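PDB 6DET: Tv2483 from Treponema vincentii, which binds L-arginine with high selectivity as a treponemal lipoprotein and probably delivers it to an ABC transporter. Local coordinates for residues C70-I75 with D244-N249; V126-L129 with G133-T136; A181-T186 with P205-I210. One frame throughout, in Å; residues are numbered along the deposited sequence.

Contact 1. Residues C70-I75 with D244-N249; sequences CRRLGI and DETIPN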
# COMPACT_ATOMS: atom_id res chain seq x y z
N CYS A 70 -4.68 17.95 3.68
CA CYS A 70 -4.17 18.79 4.75
C CYS A 70 -4.30 20.27 4.40
O CYS A 70 -4.60 21.10 5.28
CB CYS A 70 -2.70 18.41 5.05
SG CYS A 70 -2.50 16.87 5.89
N ARG A 71 -4.14 20.62 3.12
CA ARG A 71 -4.35 22.01 2.75
C ARG A 71 -5.76 22.44 3.10
O ARG A 71 -5.97 23.50 3.69
CB ARG A 71 -4.10 22.23 1.26
CG ARG A 71 -4.20 23.72 0.89
CD ARG A 71 -4.19 23.92 -0.60
NE ARG A 71 -5.44 23.47 -1.20
CZ ARG A 71 -6.56 24.19 -1.22
NH1 ARG A 71 -6.57 25.40 -0.69
NH2 ARG A 71 -7.67 23.71 -1.76
N ARG A 72 -6.75 21.62 2.75
CA ARG A 72 -8.14 21.98 3.05
C ARG A 72 -8.40 22.05 4.55
O ARG A 72 -9.26 22.82 4.99
CB ARG A 72 -9.09 20.97 2.40
CG ARG A 72 -9.11 21.08 0.89
CD ARG A 72 -10.11 20.13 0.23
NE ARG A 72 -9.93 20.11 -1.22
CZ ARG A 72 -10.89 19.79 -2.09
NH1 ARG A 72 -12.10 19.47 -1.67
NH2 ARG A 72 -10.61 19.78 -3.39
N LEU A 73 -7.72 21.21 5.34
CA LEU A 73 -7.89 21.23 6.79
C LEU A 73 -7.09 22.31 7.49
O LEU A 73 -7.23 22.50 8.71
CB LEU A 73 -7.52 19.87 7.38
CG LEU A 73 -8.51 18.75 7.07
CD1 LEU A 73 -7.96 17.44 7.52
CD2 LEU A 73 -9.87 19.04 7.76
N GLY A 74 -6.28 23.07 6.75
CA GLY A 74 -5.52 24.14 7.37
C GLY A 74 -4.33 23.67 8.18
O GLY A 74 -3.89 24.39 9.09
N ILE A 75 -3.76 22.50 7.85
CA ILE A 75 -2.69 21.88 8.61
C ILE A 75 -1.58 21.49 7.65
O ILE A 75 -1.80 21.32 6.45
CB ILE A 75 -3.16 20.64 9.41
CG1 ILE A 75 -3.63 19.52 8.48
CG2 ILE A 75 -4.27 21.03 10.40
CD1 ILE A 75 -4.15 18.29 9.21
N ASP A 244 -15.81 16.06 -5.81
CA ASP A 244 -15.50 17.22 -6.62
C ASP A 244 -14.43 16.92 -7.67
O ASP A 244 -13.97 17.85 -8.33
CB ASP A 244 -15.10 18.43 -5.75
CG ASP A 244 -13.69 18.35 -5.16
OD1 ASP A 244 -12.89 17.49 -5.54
OD2 ASP A 244 -13.38 19.24 -4.30
N GLU A 245 -14.05 15.66 -7.83
CA GLU A 245 -13.22 15.12 -8.91
C GLU A 245 -11.74 15.37 -8.68
O GLU A 245 -10.92 15.01 -9.57
CB GLU A 245 -13.61 15.66 -10.29
CG GLU A 245 -14.86 14.99 -10.85
CD GLU A 245 -14.64 13.52 -11.19
OE1 GLU A 245 -13.68 13.23 -11.94
OE2 GLU A 245 -15.40 12.66 -10.71
N THR A 246 -11.34 15.94 -7.55
CA THR A 246 -9.91 16.14 -7.29
C THR A 246 -9.18 14.81 -7.24
O THR A 246 -8.12 14.64 -7.87
CB THR A 246 -9.71 16.91 -5.98
OG1 THR A 246 -10.36 18.18 -6.07
CG2 THR A 246 -8.22 17.15 -5.72
N ILE A 247 -9.72 13.84 -6.51
CA ILE A 247 -9.02 12.57 -6.34
C ILE A 247 -9.13 11.77 -7.64
O ILE A 247 -8.11 11.23 -8.10
CB ILE A 247 -9.54 11.80 -5.12
CG1 ILE A 247 -9.02 12.49 -3.86
CG2 ILE A 247 -9.03 10.36 -5.15
CD1 ILE A 247 -9.52 11.92 -2.52
N PRO A 248 -10.31 11.67 -8.27
CA PRO A 248 -10.37 11.02 -9.59
C PRO A 248 -9.35 11.57 -10.57
O PRO A 248 -8.76 10.82 -11.35
CB PRO A 248 -11.80 11.32 -10.04
CG PRO A 248 -12.58 11.28 -8.74
CD PRO A 248 -11.66 11.97 -7.76
N ASN A 249 -9.12 12.88 -10.55
CA ASN A 249 -8.15 13.46 -11.45
C ASN A 249 -6.72 13.16 -11.02
O ASN A 249 -5.86 12.97 -11.87
CB ASN A 249 -8.40 14.96 -11.59
CG ASN A 249 -9.54 15.25 -12.53
OD1 ASN A 249 -9.93 14.40 -13.34
ND2 ASN A 249 -10.11 16.45 -12.43
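R72 reaches across a wide gap to D244: the closest CA pair, R72 and T246, is 12.0 Å apart, and side chains do the bridging. CB of R72 points toward the 244-249 segment. CG lies anti to the carbonyl carbon (chi1 -70°) and the chain then runs extended from CG to NE, which carries the guanidinium the full length of the residue; on the way it packs on M241. NE is engaged in a salt bridge with E68, one turn earlier on the same helix. Beyond CZ, both terminal nitrogens converge on a single oxygen: NH1 lies 2.9 Å and NH2 3.0 Å from OD2 of D244. This is an end-on, two-nitrogen grip. OD2 lies close to the guanidinium plane, yet that plane is turned 57° from the carboxylate, and both N-H groups bend, NH1 giving an N-H...O angle of 146°. NH2 also comes within 3.1 Å of OG1 of T246. NH1 makes a second salt bridge, to E240, so the arginine sits among three acids, which would probably stabilise its positive charge.

The other oxygen of D244 is occupied within its own segment. OD1 accepts from N of T246 at 3.0 Å, an Asx turn, and from OG1 of T246 at 2.7 Å, the latter from above the carboxylate plane. These two bonds fix the carboxylate, leaving OD2 presented to the arginine.

The bridge lies at the surface, 20 Å from the centre of the chain. It joins the last turn of helix 61-73, which closes in a Schellman motif at G74, to the break between helices 228-243 and 246-255; L73 and I247 pack on helix 228-243, which runs between the two.

Contact 2. Residues V126-L129 with G133-T136; sequences VVTL and GYQT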
# COMPACT_ATOMS: atom_id res chain seq x y z
N VAL A 126 1.66 -12.77 -8.52
CA VAL A 126 2.93 -13.48 -8.49
C VAL A 126 3.65 -13.23 -9.81
O VAL A 126 3.07 -13.44 -10.89
CB VAL A 126 2.75 -14.98 -8.23
CG1 VAL A 126 4.11 -15.68 -8.28
CG2 VAL A 126 2.10 -15.18 -6.88
N VAL A 127 4.90 -12.81 -9.72
CA VAL A 127 5.71 -12.44 -10.88
C VAL A 127 6.89 -13.40 -10.96
O VAL A 127 7.50 -13.73 -9.94
CB VAL A 127 6.18 -10.97 -10.80
CG1 VAL A 127 7.10 -10.62 -11.97
CG2 VAL A 127 4.96 -10.01 -10.77
N THR A 128 7.17 -13.86 -12.18
CA THR A 128 8.31 -14.74 -12.45
C THR A 128 9.11 -14.15 -13.59
O THR A 128 8.73 -13.13 -14.18
CB THR A 128 7.86 -16.17 -12.81
OG1 THR A 128 7.07 -16.15 -14.01
CG2 THR A 128 7.04 -16.77 -11.70
N LEU A 129 10.23 -14.81 -13.92
CA LEU A 129 10.94 -14.51 -15.16
C LEU A 129 10.19 -15.13 -16.34
O LEU A 129 9.76 -16.28 -16.28
CB LEU A 129 12.36 -15.05 -15.09
CG LEU A 129 13.22 -14.49 -13.95
CD1 LEU A 129 14.49 -15.28 -13.82
CD2 LEU A 129 13.52 -13.03 -14.19
N GLY A 133 8.55 -20.25 -18.47
CA GLY A 133 7.39 -21.08 -18.71
C GLY A 133 6.43 -21.20 -17.55
O GLY A 133 5.57 -22.08 -17.57
N TYR A 134 6.55 -20.36 -16.53
CA TYR A 134 5.58 -20.39 -15.44
C TYR A 134 4.24 -19.89 -15.94
O TYR A 134 4.14 -18.78 -16.48
CB TYR A 134 6.07 -19.52 -14.29
CG TYR A 134 7.22 -20.12 -13.52
CD1 TYR A 134 7.01 -21.12 -12.59
CD2 TYR A 134 8.52 -19.66 -13.71
CE1 TYR A 134 8.06 -21.68 -11.88
CE2 TYR A 134 9.57 -20.21 -13.00
CZ TYR A 134 9.33 -21.22 -12.09
OH TYR A 134 10.37 -21.78 -11.38
N GLN A 135 3.19 -20.69 -15.74
CA GLN A 135 1.86 -20.28 -16.16
C GLN A 135 0.85 -20.36 -15.02
O GLN A 135 -0.07 -19.54 -14.94
CB GLN A 135 1.39 -21.12 -17.36
CG GLN A 135 2.10 -20.81 -18.68
CD GLN A 135 1.74 -19.45 -19.25
OE1 GLN A 135 2.58 -18.56 -19.33
NE2 GLN A 135 0.48 -19.29 -19.64
N THR A 136 1.02 -21.32 -14.12
CA THR A 136 0.03 -21.57 -13.08
C THR A 136 0.67 -21.50 -11.70
O THR A 136 1.87 -21.70 -11.53
CB THR A 136 -0.64 -22.94 -13.26
OG1 THR A 136 0.31 -23.99 -13.01
CG2 THR A 136 -1.17 -23.08 -14.67
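The phenol ring of Y134 is the flat group here, and T128 is its main neighbour across the contact. The two side chains cross obliquely, with CB of T128 3.7 Å from CD2 of Y134. At the ring edge, near its plane, lies the carbonyl oxygen of L129, 4.4 Å from CD2 of Y134, a loose approach.

The rest of the threonine meets the root of the tyrosine. Its OG1 stands 3.5 Å from CB of Y134, and CG2 of T128 is 3.8 Å from CG of Y134. With chi1 at 62°, OG1 of T128 lies between the backbone N and the carbonyl carbon, while CG2 falls beside the N; both branches are on one side of the tyrosine's CB-CG bond, OG1 nearest CB and CG2 nearest CG. The evidence is for van der Waals contact alone, over a modest 124 Å² of buried surface, and the closest CA pair, T128 and Y134, is 7.0 Å apart.

Three residues link the segments, so the chain leaves strand 120-129 and turns back beside its end without forming a paired strand. The strand itself is an interior one: T128 packs on A189 of strand 189-193 and bonds through its backbone to S208 of strand 207-209, while Y134 also touches D188 and I210.

Contact 3. Residues A181-T186 with P205-I210; sequences ALDSGT and PQYSII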
# COMPACT_ATOMS: atom_id res chain seq x y z
N ALA A 181 16.34 -10.36 -6.39
CA ALA A 181 16.39 -11.79 -6.13
C ALA A 181 15.81 -12.57 -7.30
O ALA A 181 16.31 -13.65 -7.65
CB ALA A 181 15.63 -12.11 -4.84
N LEU A 182 14.78 -12.01 -7.95
CA LEU A 182 14.20 -12.66 -9.12
C LEU A 182 15.19 -12.68 -10.28
O LEU A 182 15.32 -13.70 -10.97
CB LEU A 182 12.90 -11.95 -9.53
CG LEU A 182 12.03 -12.69 -10.55
CD1 LEU A 182 11.60 -14.04 -10.00
CD2 LEU A 182 10.82 -11.87 -10.95
N ASP A 183 15.91 -11.58 -10.50
CA ASP A 183 16.99 -11.58 -11.47
C ASP A 183 18.13 -12.49 -11.03
O ASP A 183 18.79 -13.12 -11.87
CB ASP A 183 17.50 -10.15 -11.69
CG ASP A 183 16.41 -9.18 -12.13
OD1 ASP A 183 15.34 -9.63 -12.61
OD2 ASP A 183 16.61 -7.95 -12.00
N SER A 184 18.36 -12.59 -9.72
CA SER A 184 19.50 -13.34 -9.20
C SER A 184 19.30 -14.84 -9.30
O SER A 184 20.27 -15.58 -9.45
CB SER A 184 19.75 -12.99 -7.73
OG SER A 184 20.20 -11.66 -7.55
N GLY A 185 18.06 -15.33 -9.18
CA GLY A 185 17.85 -16.73 -8.91
C GLY A 185 17.83 -17.08 -7.44
O GLY A 185 17.76 -18.26 -7.09
N THR A 186 17.93 -16.07 -6.57
CA THR A 186 17.75 -16.25 -5.13
C THR A 186 16.34 -16.72 -4.82
O THR A 186 16.10 -17.36 -3.79
CB THR A 186 18.06 -14.93 -4.43
OG1 THR A 186 19.45 -14.63 -4.63
CG2 THR A 186 17.73 -14.97 -2.95
N PRO A 205 8.65 -6.37 -19.73
CA PRO A 205 8.11 -7.71 -20.01
C PRO A 205 9.12 -8.84 -20.00
O PRO A 205 8.84 -9.92 -20.53
CB PRO A 205 7.53 -7.54 -21.41
CG PRO A 205 8.52 -6.69 -22.02
CD PRO A 205 8.76 -5.61 -20.98
N GLN A 206 10.31 -8.61 -19.45
CA GLN A 206 11.20 -9.70 -19.07
C GLN A 206 10.55 -10.50 -17.94
O GLN A 206 11.11 -11.50 -17.47
CB GLN A 206 12.56 -9.16 -18.63
CG GLN A 206 12.51 -8.15 -17.50
CD GLN A 206 13.88 -7.73 -17.02
OE1 GLN A 206 14.75 -8.57 -16.76
NE2 GLN A 206 14.09 -6.43 -16.92
N TYR A 207 9.40 -10.04 -17.47
CA TYR A 207 8.72 -10.63 -16.33
C TYR A 207 7.37 -11.17 -16.76
O TYR A 207 6.73 -10.63 -17.67
CB TYR A 207 8.55 -9.60 -15.20
CG TYR A 207 9.87 -9.11 -14.63
CD1 TYR A 207 10.82 -10.00 -14.16
CD2 TYR A 207 10.17 -7.76 -14.59
CE1 TYR A 207 12.03 -9.55 -13.64
CE2 TYR A 207 11.38 -7.30 -14.07
CZ TYR A 207 12.31 -8.21 -13.61
OH TYR A 207 13.51 -7.79 -13.10
N SER A 208 6.94 -12.24 -16.10
CA SER A 208 5.67 -12.88 -16.39
C SER A 208 4.80 -12.84 -15.14
O SER A 208 5.29 -13.03 -14.02
CB SER A 208 5.88 -14.33 -16.85
OG SER A 208 4.67 -15.06 -16.80
N ILE A 209 3.53 -12.55 -15.32
CA ILE A 209 2.57 -12.58 -14.23
C ILE A 209 1.75 -13.86 -14.32
O ILE A 209 1.16 -14.16 -15.37
CB ILE A 209 1.65 -11.35 -14.24
CG1 ILE A 209 2.46 -10.06 -14.12
CG2 ILE A 209 0.65 -11.41 -13.10
CD1 ILE A 209 1.64 -8.82 -14.48
N ILE A 210 1.70 -14.61 -13.23
CA ILE A 210 0.80 -15.75 -13.16
C ILE A 210 -0.64 -15.26 -13.23
O ILE A 210 -1.05 -14.38 -12.46
CB ILE A 210 1.05 -16.56 -11.89
CG1 ILE A 210 2.51 -17.04 -11.82
CG2 ILE A 210 0.09 -17.74 -11.82
CD1 ILE A 210 2.96 -17.84 -13.01
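Y207 meets D183 and L182 of helix 175-184, and the residue before it lies over its ring. Q206 comes first in sequence: its CG stands 3.6 Å above the plane of the Y207 ring, over its centre, so one face of the tyrosine is covered from within its own segment, while NE2 of Q206 bonds to N204.

Y207 carries the contact. CG sits anti to the carbonyl carbon (chi1 -63°), a placement that brings the ring end to the helix although the CB bond does not aim there. OH of Y207 donates to OD1 of D183 at 2.6 Å, a short bond that uses the syn lone pair of the carboxylate. Carboxylate and ring planes are only 5° apart, and OD1 lies in plane at the ring edge, which puts it 3.5 Å from CE1 of Y207. The two side chains themselves cross at about a right angle. Closer to the strand, CD2 of L182 approaches CD1 of Y207 at 3.7 Å, from an oblique direction; CG of L182 is anti to the backbone N (chi1 -167°), which lets CD2, one of its two methyls, reach the ring. The tyrosine is thus held by a polar bond at its tip and apolar contact along its side.

S208 packs on A130, I209 turns to L201 of helix 200-203, and I210 bonds through its backbone to V126.

The partner segment is the last turn of helix 175-184, ending at G185 with positive phi. Y207 projects from edge strand 207-209, over V127 and L129 of strand 120-129, to that helix end, and its ring also meets that of Y179. Y207 and L182, the latter packing on L129, join the helix end to strands 207-209 and 120-129.

Contacts 2 and 3 form one neighbourhood, with centres 8 Å apart, whereas contact 1 lies on the opposite side of the chain's centre, 40 Å from contact 2 and 38 Å from contact 3, centre to centre. Along the chain, 70-75 opens and 244-249 closes the series, with contact 2 and then contact 3 in between. Strands 120-129 and 207-209, adjacent and antiparallel, join contacts 2 and 3, and L129 packs on L182 beside them. This separation is consistent with the two-lobed architecture of family 3 solute-binding proteins, which hold their ligand between the lobes; contact 1 would then belong to one lobe and contacts 2 and 3 to the other.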